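Local structure of cytokinesis protein 2 (Saccharomyces cerevisiae, 4WPE) at residues S10-V23 / W208-Q220. The protein binds phospholipids, probably through its F-BAR domain, and mediates the cytoskeletal rearrangements required for cytokinesis, forming a ring that colocalizes with the medial actin ring. Numbering follows the deposited sequence.
Sequences SYEACFWDPNDNGV and WIHEWAQLSCELQ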
loop_
_atom_site.group_PDB
_atom_site.type_symbol
_atom_site.label_atom_id
_atom_site.label_comp_id
_atom_site.label_asym_id
_atom_site.label_seq_id
_atom_site.Cartn_x
_atom_site.Cartn_y
_atom_site.Cartn_z
ATOM N N SER A 10 22.675 -22.485 -30.700
ATOM C CA SER A 10 22.990 -21.098 -30.334
ATOM C C SER A 10 22.779 -20.127 -31.509
ATOM O O SER A 10 22.320 -20.523 -32.582
ATOM C CB SER A 10 24.428 -20.988 -29.826
ATOM O OG SER A 10 25.353 -21.384 -30.822
ATOM N N TYR A 11 23.112 -18.854 -31.303
ATOM C CA TYR A 11 22.901 -17.832 -32.333
ATOM C C TYR A 11 23.910 -17.944 -33.474
ATOM O O TYR A 11 23.575 -17.704 -34.634
ATOM C CB TYR A 11 22.980 -16.421 -31.737
ATOM C CG TYR A 11 21.758 -15.966 -30.965
ATOM C CD1 TYR A 11 21.558 -14.618 -30.688
ATOM C CD2 TYR A 11 20.815 -16.874 -30.504
ATOM C CE1 TYR A 11 20.451 -14.186 -29.976
ATOM C CE2 TYR A 11 19.704 -16.451 -29.792
ATOM C CZ TYR A 11 19.528 -15.106 -29.532
ATOM O OH TYR A 11 18.428 -14.681 -28.825
ATOM N N GLU A 12 25.150 -18.286 -33.142
ATOM C CA GLU A 12 26.208 -18.351 -34.142
ATOM C C GLU A 12 26.210 -19.688 -34.864
ATOM O O GLU A 12 26.911 -19.870 -35.858
ATOM C CB GLU A 12 27.573 -18.116 -33.499
ATOM C CG GLU A 12 28.016 -19.232 -32.576
ATOM C CD GLU A 12 29.520 -19.267 -32.402
ATOM O OE1 GLU A 12 29.984 -19.688 -31.322
ATOM O OE2 GLU A 12 30.236 -18.877 -33.350
ATOM N N ALA A 13 25.422 -20.626 -34.353
ATOM C CA ALA A 13 25.408 -21.974 -34.895
ATOM C C ALA A 13 24.265 -22.188 -35.885
ATOM O O ALA A 13 24.436 -22.860 -36.899
ATOM C CB ALA A 13 25.318 -22.990 -33.764
ATOM N N CYS A 14 23.111 -21.593 -35.601
ATOM C CA CYS A 14 21.873 -21.997 -36.259
ATOM C C CYS A 14 21.251 -20.979 -37.213
ATOM O O CYS A 14 20.146 -21.197 -37.708
ATOM C CB CYS A 14 20.837 -22.356 -35.196
ATOM S SG CYS A 14 21.371 -23.666 -34.082
ATOM N N PHE A 15 21.942 -19.878 -37.488
ATOM C CA PHE A 15 21.336 -18.840 -38.318
ATOM C C PHE A 15 22.144 -18.524 -39.569
ATOM O O PHE A 15 22.453 -17.366 -39.848
ATOM C CB PHE A 15 21.115 -17.578 -37.487
ATOM C CG PHE A 15 20.116 -17.762 -36.384
ATOM C CD1 PHE A 15 18.775 -17.489 -36.594
ATOM C CD2 PHE A 15 20.511 -18.238 -35.145
ATOM C CE1 PHE A 15 17.851 -17.669 -35.587
ATOM C CE2 PHE A 15 19.591 -18.419 -34.133
ATOM C CZ PHE A 15 18.259 -18.134 -34.355
ATOM N N TRP A 16 22.459 -19.567 -40.331
ATOM C CA TRP A 16 23.186 -19.420 -41.586
ATOM C C TRP A 16 22.278 -19.697 -42.787
ATOM O O TRP A 16 22.037 -20.851 -43.140
ATOM C CB TRP A 16 24.389 -20.363 -41.620
ATOM C CG TRP A 16 25.426 -20.104 -40.565
ATOM C CD1 TRP A 16 25.528 -20.716 -39.347
ATOM C CD2 TRP A 16 26.522 -19.188 -40.644
ATOM N NE1 TRP A 16 26.614 -20.229 -38.660
ATOM C CE2 TRP A 16 27.246 -19.284 -39.440
ATOM C CE3 TRP A 16 26.965 -18.284 -41.618
ATOM C CZ2 TRP A 16 28.381 -18.522 -39.176
ATOM C CZ3 TRP A 16 28.094 -17.524 -41.360
ATOM C CH2 TRP A 16 28.789 -17.648 -40.148
ATOM N N ASP A 17 21.779 -18.632 -43.408
ATOM C CA ASP A 17 20.931 -18.753 -44.591
ATOM C C ASP A 17 21.583 -18.064 -45.789
ATOM O O ASP A 17 22.245 -17.037 -45.627
ATOM C CB ASP A 17 19.544 -18.156 -44.324
ATOM N N PRO A 18 21.395 -18.627 -46.996
ATOM C CA PRO A 18 22.004 -18.094 -48.223
ATOM C C PRO A 18 21.369 -16.788 -48.700
ATOM O O PRO A 18 21.790 -16.241 -49.719
ATOM C CB PRO A 18 21.771 -19.215 -49.242
ATOM C CG PRO A 18 20.543 -19.894 -48.763
ATOM C CD PRO A 18 20.603 -19.841 -47.260
ATOM N N ASN A 19 20.364 -16.303 -47.977
ATOM C CA ASN A 19 19.782 -14.996 -48.260
ATOM C C ASN A 19 19.815 -14.104 -47.025
ATOM O O ASN A 19 19.138 -13.075 -46.972
ATOM C CB ASN A 19 18.350 -15.139 -48.774
ATOM C CG ASN A 19 18.290 -15.715 -50.176
ATOM O OD1 ASN A 19 18.559 -15.022 -51.158
ATOM N ND2 ASN A 19 17.932 -16.990 -50.276
ATOM N N ASP A 20 20.610 -14.516 -46.039
ATOM C CA ASP A 20 20.802 -13.764 -44.803
ATOM C C ASP A 20 19.472 -13.507 -44.095
ATOM O O ASP A 20 19.233 -12.419 -43.569
ATOM C CB ASP A 20 21.527 -12.443 -45.093
ATOM C CG ASP A 20 22.969 -12.652 -45.542
ATOM O OD1 ASP A 20 23.516 -13.751 -45.306
ATOM O OD2 ASP A 20 23.550 -11.724 -46.147
ATOM N N ASN A 21 18.611 -14.520 -44.092
ATOM C CA ASN A 21 17.331 -14.439 -43.400
ATOM C C ASN A 21 17.523 -14.433 -41.894
ATOM O O ASN A 21 16.949 -13.603 -41.189
ATOM C CB ASN A 21 16.426 -15.605 -43.799
ATOM C CG ASN A 21 16.192 -15.677 -45.291
ATOM O OD1 ASN A 21 16.067 -14.652 -45.961
ATOM N ND2 ASN A 21 16.134 -16.892 -45.823
ATOM N N GLY A 22 18.341 -15.365 -41.411
ATOM C CA GLY A 22 18.627 -15.498 -39.993
ATOM C C GLY A 22 19.194 -14.235 -39.380
ATOM O O GLY A 22 19.082 -14.014 -38.174
ATOM N N VAL A 23 19.801 -13.400 -40.219
ATOM C CA VAL A 23 20.331 -12.115 -39.782
ATOM C C VAL A 23 19.213 -11.198 -39.292
ATOM O O VAL A 23 19.226 -10.745 -38.148
ATOM C CB VAL A 23 21.106 -11.414 -40.918
ATOM C CG1 VAL A 23 21.517 -10.008 -40.503
ATOM C CG2 VAL A 23 22.324 -12.237 -41.313
ATOM N N TRP A 208 32.410 -12.053 -44.884
ATOM C CA TRP A 208 31.117 -12.012 -44.209
ATOM C C TRP A 208 30.949 -13.205 -43.281
ATOM O O TRP A 208 30.493 -13.063 -42.147
ATOM C CB TRP A 208 29.973 -11.980 -45.218
ATOM C CG TRP A 208 28.654 -12.342 -44.609
ATOM C CD1 TRP A 208 27.988 -13.524 -44.743
ATOM C CD2 TRP A 208 27.845 -11.520 -43.761
ATOM N NE1 TRP A 208 26.812 -13.489 -44.038
ATOM C CE2 TRP A 208 26.700 -12.269 -43.423
ATOM C CE3 TRP A 208 27.974 -10.223 -43.255
ATOM C CZ2 TRP A 208 25.693 -11.766 -42.604
ATOM C CZ3 TRP A 208 26.972 -9.725 -42.440
ATOM C CH2 TRP A 208 25.846 -10.495 -42.124
ATOM N N ILE A 209 31.317 -14.380 -43.778
ATOM C CA ILE A 209 31.271 -15.601 -42.986
ATOM C C ILE A 209 32.163 -15.461 -41.758
ATOM O O ILE A 209 31.768 -15.811 -40.645
ATOM C CB ILE A 209 31.704 -16.821 -43.821
ATOM C CG1 ILE A 209 30.612 -17.166 -44.838
ATOM C CG2 ILE A 209 31.989 -18.014 -42.930
ATOM C CD1 ILE A 209 30.948 -18.335 -45.732
ATOM N N HIS A 210 33.360 -14.926 -41.969
ATOM C CA HIS A 210 34.292 -14.657 -40.885
ATOM C C HIS A 210 33.685 -13.680 -39.876
ATOM O O HIS A 210 33.761 -13.898 -38.666
ATOM C CB HIS A 210 35.608 -14.108 -41.446
ATOM C CG HIS A 210 36.558 -13.613 -40.399
ATOM N ND1 HIS A 210 37.467 -14.435 -39.770
ATOM C CD2 HIS A 210 36.749 -12.375 -39.883
ATOM C CE1 HIS A 210 38.172 -13.727 -38.904
ATOM N NE2 HIS A 210 37.755 -12.476 -38.953
ATOM N N GLU A 211 33.067 -12.616 -40.380
ATOM C CA GLU A 211 32.493 -11.589 -39.517
ATOM C C GLU A 211 31.219 -12.050 -38.821
ATOM O O GLU A 211 31.071 -11.866 -37.613
ATOM C CB GLU A 211 32.207 -10.315 -40.314
ATOM C CG GLU A 211 33.444 -9.500 -40.671
ATOM C CD GLU A 211 34.118 -8.874 -39.460
ATOM O OE1 GLU A 211 33.945 -7.654 -39.246
ATOM O OE2 GLU A 211 34.832 -9.595 -38.728
ATOM N N TRP A 212 30.299 -12.644 -39.577
ATOM C CA TRP A 212 29.012 -13.057 -39.014
ATOM C C TRP A 212 29.171 -14.114 -37.925
ATOM O O TRP A 212 28.333 -14.230 -37.033
ATOM C CB TRP A 212 28.079 -13.582 -40.107
ATOM C CG TRP A 212 26.761 -14.043 -39.566
ATOM C CD1 TRP A 212 26.277 -15.318 -39.556
ATOM C CD2 TRP A 212 25.771 -13.235 -38.921
ATOM N NE1 TRP A 212 25.039 -15.352 -38.961
ATOM C CE2 TRP A 212 24.706 -14.084 -38.562
ATOM C CE3 TRP A 212 25.677 -11.872 -38.620
ATOM C CZ2 TRP A 212 23.563 -13.617 -37.918
ATOM C CZ3 TRP A 212 24.541 -11.410 -37.978
ATOM C CH2 TRP A 212 23.500 -12.280 -37.635
ATOM N N ALA A 213 30.251 -14.884 -38.002
ATOM C CA ALA A 213 30.556 -15.869 -36.974
ATOM C C ALA A 213 30.832 -15.170 -35.650
ATOM O O ALA A 213 30.617 -15.736 -34.577
ATOM C CB ALA A 213 31.749 -16.722 -37.390
ATOM N N GLN A 214 31.306 -13.931 -35.741
ATOM C CA GLN A 214 31.657 -13.141 -34.571
ATOM C C GLN A 214 30.512 -12.244 -34.119
ATOM O O GLN A 214 30.258 -12.105 -32.923
ATOM C CB GLN A 214 32.891 -12.283 -34.858
ATOM C CG GLN A 214 34.187 -13.065 -34.974
ATOM C CD GLN A 214 35.391 -12.160 -35.139
ATOM O OE1 GLN A 214 35.298 -11.083 -35.731
ATOM N NE2 GLN A 214 36.532 -12.591 -34.613
ATOM N N LEU A 215 29.826 -11.631 -35.076
ATOM C CA LEU A 215 28.804 -10.643 -34.750
ATOM C C LEU A 215 27.518 -11.292 -34.244
ATOM O O LEU A 215 26.755 -10.675 -33.500
ATOM C CB LEU A 215 28.518 -9.750 -35.962
ATOM C CG LEU A 215 29.449 -8.540 -36.123
ATOM C CD1 LEU A 215 30.914 -8.941 -36.245
ATOM C CD2 LEU A 215 29.036 -7.688 -37.310
ATOM N N SER A 216 27.282 -12.540 -34.635
ATOM C CA SER A 216 26.150 -13.287 -34.104
ATOM C C SER A 216 26.413 -13.640 -32.649
ATOM O O SER A 216 25.483 -13.784 -31.858
ATOM C CB SER A 216 25.897 -14.554 -34.917
ATOM O OG SER A 216 27.045 -15.379 -34.917
ATOM N N CYS A 217 27.687 -13.783 -32.302
ATOM C CA CYS A 217 28.067 -14.020 -30.916
ATOM C C CYS A 217 27.873 -12.751 -30.099
ATOM O O CYS A 217 27.412 -12.809 -28.956
ATOM C CB CYS A 217 29.514 -14.507 -30.815
ATOM S SG CYS A 217 29.680 -16.302 -30.676
ATOM N N GLU A 218 28.218 -11.609 -30.690
ATOM C CA GLU A 218 27.973 -10.314 -30.060
ATOM C C GLU A 218 26.484 -10.147 -29.758
ATOM O O GLU A 218 26.110 -9.657 -28.694
ATOM C CB GLU A 218 28.465 -9.165 -30.946
ATOM C CG GLU A 218 29.974 -8.939 -30.929
ATOM C CD GLU A 218 30.348 -7.502 -31.251
ATOM O OE1 GLU A 218 29.807 -6.586 -30.593
ATOM O OE2 GLU A 218 31.177 -7.285 -32.160
ATOM N N LEU A 219 25.641 -10.564 -30.697
ATOM C CA LEU A 219 24.194 -10.523 -30.504
ATOM C C LEU A 219 23.762 -11.456 -29.382
ATOM O O LEU A 219 22.968 -11.082 -28.519
ATOM C CB LEU A 219 23.464 -10.892 -31.795
ATOM C CG LEU A 219 23.473 -9.847 -32.911
ATOM C CD1 LEU A 219 22.811 -10.398 -34.164
ATOM C CD2 LEU A 219 22.782 -8.572 -32.454
ATOM N N GLN A 220 24.290 -12.676 -29.398
ATOM C CA GLN A 220 23.952 -13.669 -28.386
ATOM C C GLN A 220 24.416 -13.216 -27.003
ATOM O O GLN A 220 23.831 -13.586 -25.989
ATOM C CB GLN A 220 24.568 -15.021 -28.748
ATOM C CG GLN A 220 24.254 -16.132 -27.770
ATOM C CD GLN A 220 24.830 -17.461 -28.201
ATOM O OE1 GLN A 220 24.802 -17.806 -29.382
ATOM N NE2 GLN A 220 25.366 -18.213 -27.245
#
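The backbones of Glu12 and Ser216 come within 5.1 Å at their CA atoms where segment 10-23, a weakly bonded helical turn, a loop and the first residues of helix 21-35, lies along 208-220 of the long helix 170-259. Trp212 is central to the packing. With CG anti to the backbone N (chi1 179°), its indole reaches out from the helix and sets its CD1 edge on the face of Trp16 in a T-shaped stack, ring centroids 4.6 Å apart and planes at 89°. Its NE1 gives a weak hydrogen bond to Phe15 O at 3.4 Å, while Val23 CG2 covers one face of the six-membered ring in a CH-pi contact, 3.9 Å from its centroid. The same methyl meets the edge of Trp208 at CZ2. Trp16 is steadied from its own segment by a bond from NE1 to Glu12 O of 2.8 Å, and its CH2 rests near Ile209 O and Ala213 CB. Were Trp212 replaced by alanine, the face of Trp16 and the Val23 methyl would probably lose their aromatic partner and Phe15 O its indole donor. Farther along, Gln220 CG lies over one face of the Tyr11 ring, and the chain, extended beyond CG, carries OE1 to the backbone N of Tyr11 at 2.8 Å, the donor lying above the amide plane. Glu12 runs beside Cys217 SG, and Ser216 OG turns back to Trp212 O at 2.7 Å. Leu26 also packs on Trp212, and the Trp16 backbone hydrogen-bonds to the second subunit. At this dimer interface of the F-BAR domain, edge-to-face and CH-pi contacts thus orient the indoles, while the Gln220 bond ties the Tyr11 backbone to the helix.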